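Local coordinates for protein ectonucleotide pyrophosphatase/phosphodiesterase family member 5 (Mus musculus, PDB 5VEO) that probably hydrolyses phosphodiester or pyrophosphate bonds of nucleotide substrates at a pair of zinc ions, at residues 143-153 and 171-179; 304-312 and 324-333. The protein carries 1 engineered substitution. All coordinates share one frame; numbering follows the deposited sequence.

Overall arrangement
The two interactions follow one another along the chain, interaction 1 closing before interaction 2 opens, and their centres lie about 25 Å apart. Interaction 1 sits at the C-terminal end of strand 168-173, inside the mixed main sheet, where helix 149-160 packs and helix 177-183 begins. Interaction 2 joins the end of strand 302-306, in a separate four-stranded antiparallel sheet, to the loop running from strand 323-324 towards strand 338-341 of the main sheet. They meet at a zinc ion: Asp177 of interaction 1 and His325 of interaction 2 both bind it, together with the AMP phosphate. The nucleotide site thus gathers residues far apart along the chain, consistent with the alkaline phosphatase-like family.

Interaction 1. Residues 143-153 and 171-179; sequences YNESVSFEDRV and LYWEEPDDT. With ZN (zinc ion), chain F; ZN (zinc ion), chain D; AMP (adenosine monophosphate), chain Q; NAG (2-acetamido-2-deoxy-beta-D-glucopyranose), chain I.
Glu174 OE1 is gripped from opposite faces of its carboxylate plane, by Tyr143 OH at 2.6 Å and by Arg152 NH1 at 2.9 Å. The arginine bond is a fairly straight salt bridge (161°). NH1 also donates to Tyr172 O, 2.8 Å away and tilted from the guanidinium plane. NE and NH2 of Arg152 together clasp Val147 O, so the guanidinium is held in its plane by Glu174 OE1 and Val147 O. A lysine here has no NE and NH2 pair to clasp Val147 O, and Glu174 would probably be left free to turn. Glu145 OE2, 2.1 Å from zinc, and Asp178 hold the ion that AMP O3' also binds. Tyr143 OH accepts from AMP O2'.

Packing continues outward. Tyr143 lays a ring face on the adenine; its CG is anti to the backbone N (chi1 -176°), which carries the ring to the base. The edge of the Trp173 indole, at CE3, points at one face of the guanidinium, the planes 73° apart. Phe149 turns its edge to the indole, and its CB sits over the six-membered ring, 3.8 Å from the centroid. Leu171 CD2 reaches Val153 CG2 at 3.9 Å.

The Glu174 carboxylate thus probably steadies the tyrosine that contacts both base and ribose.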
loop_
_atom_site.group_PDB
_atom_site.type_symbol
_atom_site.label_atom_id
_atom_site.label_comp_id
_atom_site.label_asym_id
_atom_site.label_seq_id
_atom_site.Cartn_x
_atom_site.Cartn_y
_atom_site.Cartn_z
ATOM N N TYR A 143 12.190 9.477 -6.453
ATOM C CA TYR A 143 12.241 8.592 -5.294
ATOM C C TYR A 143 13.682 8.384 -4.840
ATOM O O TYR A 143 14.572 8.040 -5.633
ATOM C CB TYR A 143 11.604 7.227 -5.565
ATOM C CG TYR A 143 11.621 6.406 -4.292
ATOM C CD1 TYR A 143 12.568 5.424 -4.079
ATOM C CD2 TYR A 143 10.741 6.701 -3.256
ATOM C CE1 TYR A 143 12.605 4.697 -2.900
ATOM C CE2 TYR A 143 10.770 5.985 -2.063
ATOM C CZ TYR A 143 11.733 5.000 -1.879
ATOM O OH TYR A 143 11.758 4.285 -0.697
ATOM N N ASN A 144 13.896 8.558 -3.540
ATOM C CA ASN A 144 15.215 8.354 -2.955
ATOM C C ASN A 144 15.005 8.038 -1.481
ATOM O O ASN A 144 14.673 8.927 -0.692
ATOM C CB ASN A 144 16.098 9.580 -3.157
ATOM C CG ASN A 144 17.519 9.338 -2.715
ATOM O OD1 ASN A 144 17.757 8.615 -1.749
ATOM N ND2 ASN A 144 18.480 9.937 -3.417
ATOM N N GLU A 145 15.202 6.773 -1.124
ATOM C CA GLU A 145 14.957 6.314 0.238
ATOM C C GLU A 145 15.868 6.985 1.258
ATOM O O GLU A 145 15.539 7.000 2.455
ATOM C CB GLU A 145 15.124 4.792 0.268
ATOM C CG GLU A 145 14.765 4.163 1.570
ATOM C CD GLU A 145 14.595 2.669 1.441
ATOM O OE1 GLU A 145 15.156 2.100 0.480
ATOM O OE2 GLU A 145 13.879 2.063 2.271
ATOM N N SER A 146 17.013 7.532 0.815
ATOM C CA SER A 146 17.970 8.171 1.714
ATOM C C SER A 146 17.544 9.553 2.176
ATOM O O SER A 146 18.177 10.101 3.086
ATOM C CB SER A 146 19.331 8.287 1.033
ATOM O OG SER A 146 19.812 6.998 0.701
ATOM N N VAL A 147 16.532 10.148 1.557
ATOM C CA VAL A 147 16.100 11.476 1.967
ATOM C C VAL A 147 15.392 11.354 3.307
ATOM O O VAL A 147 14.495 10.517 3.483
ATOM C CB VAL A 147 15.193 12.106 0.901
ATOM C CG1 VAL A 147 14.638 13.422 1.384
ATOM C CG2 VAL A 147 15.962 12.317 -0.395
ATOM N N SER A 148 15.813 12.175 4.261
ATOM C CA SER A 148 15.311 12.093 5.619
ATOM C C SER A 148 13.820 12.418 5.665
ATOM O O SER A 148 13.268 13.121 4.804
ATOM C CB SER A 148 16.071 13.062 6.519
ATOM O OG SER A 148 15.701 14.389 6.200
ATOM N N PHE A 149 13.166 11.896 6.701
ATOM C CA PHE A 149 11.772 12.237 6.931
ATOM C C PHE A 149 11.598 13.741 7.074
ATOM O O PHE A 149 10.654 14.323 6.525
ATOM C CB PHE A 149 11.274 11.539 8.187
ATOM C CG PHE A 149 9.843 11.778 8.453
ATOM C CD1 PHE A 149 9.448 12.692 9.417
ATOM C CD2 PHE A 149 8.878 11.106 7.730
ATOM C CE1 PHE A 149 8.108 12.906 9.671
ATOM C CE2 PHE A 149 7.536 11.322 7.977
ATOM C CZ PHE A 149 7.153 12.229 8.939
ATOM N N GLU A 150 12.520 14.387 7.790
ATOM C CA GLU A 150 12.427 15.822 8.029
ATOM C C GLU A 150 12.527 16.605 6.724
ATOM O O GLU A 150 11.831 17.614 6.538
ATOM C CB GLU A 150 13.514 16.237 9.021
ATOM C CG GLU A 150 13.352 15.611 10.433
ATOM C CD GLU A 150 13.634 14.105 10.507
ATOM O OE1 GLU A 150 14.409 13.583 9.662
ATOM O OE2 GLU A 150 13.054 13.441 11.424
ATOM N N ASP A 151 13.354 16.136 5.792
ATOM C CA ASP A 151 13.443 16.814 4.499
ATOM C C ASP A 151 12.175 16.606 3.678
ATOM O O ASP A 151 11.744 17.507 2.944
ATOM C CB ASP A 151 14.670 16.322 3.737
ATOM C CG ASP A 151 15.955 16.988 4.214
ATOM O OD1 ASP A 151 15.862 18.003 4.924
ATOM O OD2 ASP A 151 17.057 16.506 3.871
ATOM N N ARG A 152 11.575 15.410 3.766
ATOM C CA ARG A 152 10.312 15.172 3.078
ATOM C C ARG A 152 9.224 16.079 3.624
ATOM O O ARG A 152 8.459 16.676 2.855
ATOM C CB ARG A 152 9.900 13.699 3.213
ATOM C CG ARG A 152 10.884 12.762 2.572
ATOM C CD ARG A 152 10.510 11.283 2.760
ATOM N NE ARG A 152 11.696 10.433 2.665
ATOM C CZ ARG A 152 11.685 9.125 2.383
ATOM N NH1 ARG A 152 10.554 8.490 2.109
ATOM N NH2 ARG A 152 12.825 8.450 2.331
ATOM N N VAL A 153 9.147 16.201 4.955
ATOM C CA VAL A 153 8.183 17.100 5.583
ATOM C C VAL A 153 8.425 18.535 5.131
ATOM O O VAL A 153 7.481 19.279 4.830
ATOM C CB VAL A 153 8.267 16.969 7.108
ATOM C CG1 VAL A 153 7.492 18.072 7.803
ATOM C CG2 VAL A 153 7.725 15.603 7.514
ATOM N N LEU A 171 2.779 12.125 1.452
ATOM C CA LEU A 171 4.038 11.957 2.166
ATOM C C LEU A 171 4.198 10.487 2.508
ATOM O O LEU A 171 3.266 9.876 3.029
ATOM C CB LEU A 171 4.055 12.815 3.436
ATOM C CG LEU A 171 5.187 12.656 4.432
ATOM C CD1 LEU A 171 6.514 13.030 3.794
ATOM C CD2 LEU A 171 4.941 13.479 5.707
ATOM N N TYR A 172 5.362 9.928 2.202
ATOM C CA TYR A 172 5.627 8.507 2.362
ATOM C C TYR A 172 6.903 8.314 3.172
ATOM O O TYR A 172 7.900 9.036 2.980
ATOM C CB TYR A 172 5.740 7.852 0.986
ATOM C CG TYR A 172 6.180 6.414 0.983
ATOM C CD1 TYR A 172 5.299 5.392 1.310
ATOM C CD2 TYR A 172 7.478 6.081 0.672
ATOM C CE1 TYR A 172 5.703 4.071 1.303
ATOM C CE2 TYR A 172 7.895 4.773 0.667
ATOM C CZ TYR A 172 7.009 3.769 0.995
ATOM O OH TYR A 172 7.452 2.478 0.987
ATOM N N TRP A 173 6.876 7.309 4.050
ATOM C CA TRP A 173 8.037 6.896 4.835
ATOM C C TRP A 173 8.087 5.372 4.876
ATOM O O TRP A 173 7.039 4.722 4.946
ATOM C CB TRP A 173 7.964 7.485 6.247
ATOM C CG TRP A 173 9.172 7.279 7.110
ATOM C CD1 TRP A 173 9.223 6.625 8.314
ATOM C CD2 TRP A 173 10.501 7.740 6.852
ATOM N NE1 TRP A 173 10.497 6.668 8.819
ATOM C CE2 TRP A 173 11.303 7.340 7.940
ATOM C CE3 TRP A 173 11.089 8.455 5.805
ATOM C CZ2 TRP A 173 12.662 7.619 8.005
ATOM C CZ3 TRP A 173 12.436 8.749 5.873
ATOM C CH2 TRP A 173 13.213 8.325 6.964
ATOM N N GLU A 174 9.310 4.804 4.842
ATOM C CA GLU A 174 9.509 3.365 4.648
ATOM C C GLU A 174 9.420 2.544 5.932
ATOM O O GLU A 174 9.424 1.298 5.860
ATOM C CB GLU A 174 10.864 3.116 3.990
ATOM C CG GLU A 174 10.988 3.682 2.580
ATOM C CD GLU A 174 11.278 5.181 2.502
ATOM O OE1 GLU A 174 11.219 5.721 1.365
ATOM O OE2 GLU A 174 11.614 5.799 3.548
ATOM N N GLU A 175 9.369 3.201 7.086
ATOM C CA GLU A 175 9.159 2.517 8.362
ATOM C C GLU A 175 7.709 2.667 8.812
ATOM O O GLU A 175 7.076 3.714 8.560
ATOM C CB GLU A 175 10.099 3.066 9.432
ATOM C CG GLU A 175 11.557 2.721 9.222
ATOM C CD GLU A 175 11.922 1.267 9.551
ATOM O OE1 GLU A 175 11.048 0.374 9.532
ATOM O OE2 GLU A 175 13.122 1.029 9.807
ATOM N N PRO A 176 7.191 1.651 9.537
ATOM C CA PRO A 176 7.897 0.521 10.149
ATOM C C PRO A 176 8.010 -0.770 9.301
ATOM O O PRO A 176 8.413 -1.808 9.817
ATOM C CB PRO A 176 7.058 0.266 11.401
ATOM C CG PRO A 176 5.680 0.575 10.965
ATOM C CD PRO A 176 5.818 1.767 10.055
ATOM N N ASP A 177 7.713 -0.676 8.003
ATOM C CA ASP A 177 7.833 -1.832 7.109
ATOM C C ASP A 177 9.244 -2.419 7.113
ATOM O O ASP A 177 9.427 -3.639 7.242
ATOM C CB ASP A 177 7.429 -1.430 5.693
ATOM C CG ASP A 177 7.495 -2.580 4.717
ATOM O OD1 ASP A 177 6.564 -3.415 4.714
ATOM O OD2 ASP A 177 8.465 -2.646 3.917
ATOM N N ASP A 178 10.257 -1.568 6.931
ATOM C CA ASP A 178 11.627 -2.057 6.766
ATOM C C ASP A 178 12.066 -2.877 7.973
ATOM O O ASP A 178 12.558 -4.004 7.838
ATOM C CB ASP A 178 12.582 -0.880 6.570
ATOM C CG ASP A 178 12.704 -0.447 5.129
ATOM O OD1 ASP A 178 12.190 -1.155 4.240
ATOM O OD2 ASP A 178 13.332 0.600 4.890
ATOM N N THR A 179 11.934 -2.306 9.165
ATOM C CA THR A 179 12.332 -3.027 10.368
ATOM C C THR A 179 11.405 -4.211 10.640
ATOM O O THR A 179 11.856 -5.261 11.118
ATOM C CB THR A 179 12.379 -2.052 11.546
ATOM O OG1 THR A 179 13.439 -1.108 11.331
ATOM C CG2 THR A 179 12.619 -2.783 12.854
HETATM ZN ZN ZN F . 13.037 0.154 2.161
HETATM ZN ZN ZN D . 7.157 -4.616 3.067
HETATM P P AMP Q . 6.470 -3.303 0.428
HETATM O O1P AMP Q . 5.555 -4.020 -0.518
HETATM O O2P AMP Q . 7.404 -4.274 1.160
HETATM O O3P AMP Q . 5.728 -2.413 1.423
HETATM O "O5'" AMP Q . 7.407 -2.319 -0.418
HETATM C "C5'" AMP Q . 7.973 -1.170 0.230
HETATM C "C4'" AMP Q . 9.353 -0.821 -0.255
HETATM O "O4'" AMP Q . 9.238 -0.207 -1.532
HETATM C "C3'" AMP Q . 10.061 0.209 0.627
HETATM O "O3'" AMP Q . 11.091 -0.403 1.372
HETATM C "C2'" AMP Q . 10.651 1.228 -0.352
HETATM O "O2'" AMP Q . 12.018 1.490 -0.185
HETATM C "C1'" AMP Q . 10.362 0.618 -1.709
HETATM N N9 AMP Q . 10.053 1.603 -2.721
HETATM C C8 AMP Q . 9.003 2.442 -2.759
HETATM N N7 AMP Q . 9.059 3.193 -3.887
HETATM C C5 AMP Q . 10.172 2.794 -4.558
HETATM C C6 AMP Q . 10.840 3.149 -5.826
HETATM N N6 AMP Q . 10.317 4.106 -6.614
HETATM N N1 AMP Q . 11.967 2.499 -6.165
HETATM C C2 AMP Q . 12.511 1.535 -5.400
HETATM N N3 AMP Q . 11.965 1.143 -4.237
HETATM C C4 AMP Q . 10.822 1.753 -3.787
HETATM C C1 NAG I . 19.858 9.741 -3.064
HETATM C C2 NAG I . 20.748 9.721 -4.300
HETATM C C3 NAG I . 22.149 9.327 -3.900
HETATM C C4 NAG I . 22.692 10.309 -2.874
HETATM C C5 NAG I . 21.744 10.545 -1.691
HETATM C C6 NAG I . 22.163 11.794 -0.939
HETATM C C7 NAG I . 20.181 9.115 -6.615
HETATM C C8 NAG I . 19.633 8.047 -7.517
HETATM N N2 NAG I . 20.240 8.811 -5.314
HETATM O O3 NAG I . 22.988 9.353 -5.050
HETATM O O4 NAG I . 23.922 9.812 -2.362
HETATM O O5 NAG I . 20.370 10.722 -2.106
HETATM O O6 NAG I . 21.101 12.443 -0.253
HETATM O O7 NAG I . 20.554 10.202 -7.048
HETATM O O HOH W 1 14.119 -1.413 0.767
HETATM O O HOH W 2 15.366 -0.048 1.340
HETATM O O HOH W 3 15.004 0.533 3.439
#

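Interaction 2. Residues 304-312 and 324-333. With ZN (zinc ion), chain D; NAG (2-acetamido-2-deoxy-beta-D-glucopyranose), chain B; AMP (adenosine monophosphate), chain Q.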
loop_
_atom_site.group_PDB
_atom_site.type_symbol
_atom_site.label_atom_id
_atom_site.label_comp_id
_atom_site.label_asym_id
_atom_site.label_seq_id
_atom_site.Cartn_x
_atom_site.Cartn_y
_atom_site.Cartn_z
ATOM N N ALA A 304 -0.271 -19.103 -6.366
ATOM C CA ALA A 304 -0.203 -19.990 -5.220
ATOM C C ALA A 304 -0.009 -19.133 -3.982
ATOM O O ALA A 304 0.983 -18.406 -3.878
ATOM C CB ALA A 304 0.925 -21.007 -5.375
ATOM N N VAL A 305 -0.951 -19.227 -3.047
ATOM C CA VAL A 305 -1.042 -18.311 -1.917
ATOM C C VAL A 305 -0.673 -19.063 -0.647
ATOM O O VAL A 305 -1.325 -20.057 -0.285
ATOM C CB VAL A 305 -2.451 -17.711 -1.790
ATOM C CG1 VAL A 305 -2.500 -16.782 -0.588
ATOM C CG2 VAL A 305 -2.871 -17.011 -3.079
ATOM N N ALA A 306 0.357 -18.582 0.042
ATOM C CA ALA A 306 0.730 -19.165 1.329
ATOM C C ALA A 306 -0.182 -18.648 2.428
ATOM O O ALA A 306 -0.593 -17.477 2.418
ATOM C CB ALA A 306 2.175 -18.838 1.685
ATOM N N ASP A 307 -0.498 -19.533 3.371
ATOM C CA ASP A 307 -1.228 -19.138 4.568
ATOM C C ASP A 307 -0.403 -18.177 5.414
ATOM O O ASP A 307 0.829 -18.115 5.320
ATOM C CB ASP A 307 -1.600 -20.355 5.411
ATOM C CG ASP A 307 -2.656 -21.229 4.750
ATOM O OD1 ASP A 307 -3.503 -20.711 3.953
ATOM O OD2 ASP A 307 -2.642 -22.440 5.061
ATOM N N GLU A 308 -1.114 -17.425 6.252
ATOM C CA GLU A 308 -0.502 -16.448 7.142
ATOM C C GLU A 308 0.719 -17.015 7.869
ATOM O O GLU A 308 0.644 -18.055 8.530
ATOM C CB GLU A 308 -1.538 -15.974 8.153
ATOM C CG GLU A 308 -1.060 -14.807 8.934
ATOM C CD GLU A 308 -2.105 -14.250 9.869
ATOM O OE1 GLU A 308 -2.831 -15.029 10.518
ATOM O OE2 GLU A 308 -2.167 -13.021 9.963
ATOM N N GLY A 309 1.840 -16.301 7.769
ATOM C CA GLY A 309 3.053 -16.652 8.484
ATOM C C GLY A 309 3.905 -17.718 7.830
ATOM O O GLY A 309 4.939 -18.097 8.402
ATOM N N TRP A 310 3.515 -18.192 6.650
ATOM C CA TRP A 310 4.282 -19.140 5.858
ATOM C C TRP A 310 5.045 -18.415 4.753
ATOM O O TRP A 310 4.578 -17.408 4.195
ATOM C CB TRP A 310 3.358 -20.216 5.263
ATOM C CG TRP A 310 2.955 -21.204 6.315
ATOM C CD1 TRP A 310 1.998 -21.044 7.265
ATOM C CD2 TRP A 310 3.578 -22.461 6.581
ATOM N NE1 TRP A 310 1.966 -22.134 8.096
ATOM C CE2 TRP A 310 2.919 -23.027 7.686
ATOM C CE3 TRP A 310 4.611 -23.172 5.972
ATOM C CZ2 TRP A 310 3.281 -24.259 8.217
ATOM C CZ3 TRP A 310 4.946 -24.412 6.477
ATOM C CH2 TRP A 310 4.282 -24.943 7.584
ATOM N N TYR A 311 6.227 -18.941 4.441
ATOM C CA TYR A 311 7.125 -18.351 3.455
ATOM C C TYR A 311 7.290 -19.300 2.282
ATOM O O TYR A 311 7.444 -20.504 2.475
ATOM C CB TYR A 311 8.517 -18.052 4.040
ATOM C CG TYR A 311 9.019 -16.672 3.720
ATOM C CD1 TYR A 311 8.964 -15.662 4.684
ATOM C CD2 TYR A 311 9.558 -16.364 2.471
ATOM C CE1 TYR A 311 9.395 -14.389 4.409
ATOM C CE2 TYR A 311 9.990 -15.076 2.184
ATOM C CZ TYR A 311 9.925 -14.099 3.167
ATOM O OH TYR A 311 10.362 -12.812 2.928
ATOM N N ILE A 312 7.251 -18.760 1.070
ATOM C CA ILE A 312 7.539 -19.533 -0.132
ATOM C C ILE A 312 8.961 -19.236 -0.571
ATOM O O ILE A 312 9.304 -18.080 -0.852
ATOM C CB ILE A 312 6.560 -19.216 -1.267
ATOM C CG1 ILE A 312 5.124 -19.348 -0.779
ATOM C CG2 ILE A 312 6.853 -20.126 -2.472
ATOM C CD1 ILE A 312 4.119 -18.857 -1.790
ATOM N N ASN A 324 6.661 -10.541 7.125
ATOM C CA ASN A 324 6.232 -10.282 5.763
ATOM C C ASN A 324 4.736 -9.996 5.700
ATOM O O ASN A 324 3.992 -10.091 6.688
ATOM C CB ASN A 324 6.611 -11.438 4.829
ATOM C CG ASN A 324 6.805 -10.987 3.375
ATOM O OD1 ASN A 324 6.800 -9.795 3.048
ATOM N ND2 ASN A 324 6.932 -11.961 2.488
ATOM N N HIS A 325 4.315 -9.622 4.499
ATOM C CA HIS A 325 2.946 -9.250 4.192
ATOM C C HIS A 325 2.715 -9.598 2.726
ATOM O O HIS A 325 3.631 -10.026 2.021
ATOM C CB HIS A 325 2.724 -7.760 4.488
ATOM C CG HIS A 325 3.700 -6.880 3.775
ATOM N ND1 HIS A 325 3.467 -6.396 2.509
ATOM C CD2 HIS A 325 4.958 -6.497 4.100
ATOM C CE1 HIS A 325 4.519 -5.696 2.108
ATOM N NE2 HIS A 325 5.443 -5.761 3.049
ATOM N N GLY A 326 1.495 -9.387 2.265
ATOM C CA GLY A 326 1.061 -9.858 0.964
ATOM C C GLY A 326 -0.049 -10.875 1.037
ATOM O O GLY A 326 -0.718 -11.123 0.022
ATOM N N TYR A 327 -0.286 -11.421 2.229
ATOM C CA TYR A 327 -1.301 -12.423 2.495
ATOM C C TYR A 327 -2.722 -11.880 2.291
ATOM O O TYR A 327 -2.963 -10.678 2.152
ATOM C CB TYR A 327 -1.156 -12.929 3.929
ATOM C CG TYR A 327 0.224 -13.458 4.247
ATOM C CD1 TYR A 327 0.568 -14.766 3.942
ATOM C CD2 TYR A 327 1.188 -12.653 4.822
ATOM C CE1 TYR A 327 1.834 -15.260 4.220
ATOM C CE2 TYR A 327 2.452 -13.133 5.098
ATOM C CZ TYR A 327 2.774 -14.433 4.799
ATOM O OH TYR A 327 4.035 -14.901 5.069
ATOM N N ASP A 328 -3.668 -12.823 2.277
ATOM C CA ASP A 328 -5.104 -12.566 2.266
ATOM C C ASP A 328 -5.464 -11.267 2.990
ATOM O O ASP A 328 -5.135 -11.095 4.176
ATOM C CB ASP A 328 -5.789 -13.767 2.922
ATOM C CG ASP A 328 -7.289 -13.794 2.748
ATOM O OD1 ASP A 328 -7.909 -12.780 2.412
ATOM O OD2 ASP A 328 -7.844 -14.883 2.990
ATOM N N ASN A 329 -6.173 -10.357 2.297
ATOM C CA ASN A 329 -6.541 -9.079 2.898
ATOM C C ASN A 329 -7.656 -9.199 3.930
ATOM O O ASN A 329 -7.991 -8.195 4.566
ATOM C CB ASN A 329 -6.940 -8.061 1.825
ATOM C CG ASN A 329 -8.182 -8.459 1.061
ATOM O OD1 ASN A 329 -8.467 -9.647 0.852
ATOM N ND2 ASN A 329 -8.932 -7.459 0.627
ATOM N N ALA A 330 -8.261 -10.376 4.099
ATOM C CA ALA A 330 -9.202 -10.554 5.196
ATOM C C ALA A 330 -8.502 -10.689 6.541
ATOM O O ALA A 330 -9.152 -10.582 7.582
ATOM C CB ALA A 330 -10.065 -11.788 4.946
ATOM N N LEU A 331 -7.208 -10.955 6.539
ATOM C CA LEU A 331 -6.482 -11.197 7.776
ATOM C C LEU A 331 -6.238 -9.895 8.520
ATOM O O LEU A 331 -5.696 -8.932 7.956
ATOM C CB LEU A 331 -5.155 -11.873 7.472
ATOM C CG LEU A 331 -5.244 -13.274 6.886
ATOM C CD1 LEU A 331 -3.915 -13.650 6.278
ATOM C CD2 LEU A 331 -5.624 -14.284 7.958
ATOM N N ALA A 332 -6.544 -9.904 9.820
ATOM C CA ALA A 332 -6.379 -8.699 10.627
ATOM C C ALA A 332 -4.940 -8.191 10.609
ATOM O O ALA A 332 -4.712 -6.966 10.586
ATOM C CB ALA A 332 -6.825 -8.970 12.063
ATOM N N GLU A 333 -3.957 -9.105 10.613
ATOM C CA GLU A 333 -2.567 -8.670 10.671
ATOM C C GLU A 333 -2.145 -7.925 9.407
ATOM O O GLU A 333 -1.140 -7.209 9.441
ATOM C CB GLU A 333 -1.633 -9.849 10.938
ATOM C CG GLU A 333 -1.786 -10.348 12.382
ATOM C CD GLU A 333 -0.892 -11.467 12.811
ATOM O OE1 GLU A 333 0.128 -11.719 12.178
ATOM O OE2 GLU A 333 -1.239 -12.115 13.835
HETATM ZN ZN ZN D . 7.157 -4.616 3.067
HETATM C C1 NAG B . -1.459 -24.711 7.857
HETATM C C2 NAG B . -2.585 -23.893 8.452
HETATM C C3 NAG B . -3.251 -24.642 9.616
HETATM C C4 NAG B . -3.570 -26.098 9.281
HETATM C C5 NAG B . -2.382 -26.774 8.621
HETATM C C6 NAG B . -2.696 -28.167 8.110
HETATM C C7 NAG B . -2.647 -21.434 8.711
HETATM C C8 NAG B . -1.957 -20.250 9.328
HETATM N N2 NAG B . -2.062 -22.615 8.923
HETATM O O3 NAG B . -4.460 -23.975 9.948
HETATM O O4 NAG B . -3.858 -26.796 10.498
HETATM O O5 NAG B . -1.956 -26.025 7.485
HETATM O O6 NAG B . -1.492 -28.916 8.087
HETATM O O7 NAG B . -3.681 -21.318 8.071
HETATM P P AMP Q . 6.470 -3.303 0.428
HETATM O O1P AMP Q . 5.555 -4.020 -0.518
HETATM O O2P AMP Q . 7.404 -4.274 1.160
HETATM O O3P AMP Q . 5.728 -2.413 1.423
HETATM O "O5'" AMP Q . 7.407 -2.319 -0.418
HETATM C "C5'" AMP Q . 7.973 -1.170 0.230
HETATM C "C4'" AMP Q . 9.353 -0.821 -0.255
HETATM O "O4'" AMP Q . 9.238 -0.207 -1.532
HETATM C "C3'" AMP Q . 10.061 0.209 0.627
HETATM O "O3'" AMP Q . 11.091 -0.403 1.372
HETATM C "C2'" AMP Q . 10.651 1.228 -0.352
HETATM O "O2'" AMP Q . 12.018 1.490 -0.185
HETATM C "C1'" AMP Q . 10.362 0.618 -1.709
HETATM N N9 AMP Q . 10.053 1.603 -2.721
HETATM C C8 AMP Q . 9.003 2.442 -2.759
HETATM N N7 AMP Q . 9.059 3.193 -3.887
HETATM C C5 AMP Q . 10.172 2.794 -4.558
HETATM C C6 AMP Q . 10.840 3.149 -5.826
HETATM N N6 AMP Q . 10.317 4.106 -6.614
HETATM N N1 AMP Q . 11.967 2.499 -6.165
HETATM C C2 AMP Q . 12.511 1.535 -5.400
HETATM N N3 AMP Q . 11.965 1.143 -4.237
HETATM C C4 AMP Q . 10.822 1.753 -3.787
HETATM O O HOH W 4 -2.864 -15.673 2.724
HETATM O O HOH W 5 -4.263 -11.955 11.194
#
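Tyr327 and Glu308 have the most surface buried here, and they meet each other. The Tyr327 ring lies against the turn formed by Asp307 to Trp310, a type II beta turn. Its OH donates to Trp310 O at 2.7 Å, approaching from 42° above the carbonyl plane. Glu308 CA lies over one ring face in a CH-pi contact, 4.1 Å from the centroid, and Gly309 N covers the same face. Ala306 O sits at the ring edge, 3.3 Å from Tyr327 CD1. Tyr327 CG stands anti to its carbonyl carbon (chi1 -55°), which lays the ring against the turn.

Glu308 runs the other way, alongside Leu331, with an extended chain beyond CG. Its CB lies 3.8 Å from Leu331 CD1. Its carboxylate then comes up against Glu333: OE2 and Glu333 OE1 are 3.4 Å apart, two like charges. A water donates to Glu308 OE2 and accepts from Glu333 N, and Glu333 OE1 is hydrogen-bonded to Thr228. A second water links Ala306 O to Asp328 N.

Two residues before Tyr327, His325 NE2 binds zinc at 2.1 Å. Asp177 and His181 complete the protein ligands of this ion. The buried tyrosine thus ties the zinc-binding loop to the turn after strand 302-306, while the nearness of the two carboxylates would probably raise the proton affinity of one, an effect the water on Glu308 OE2 and Thr228 on Glu333 OE1 may offset.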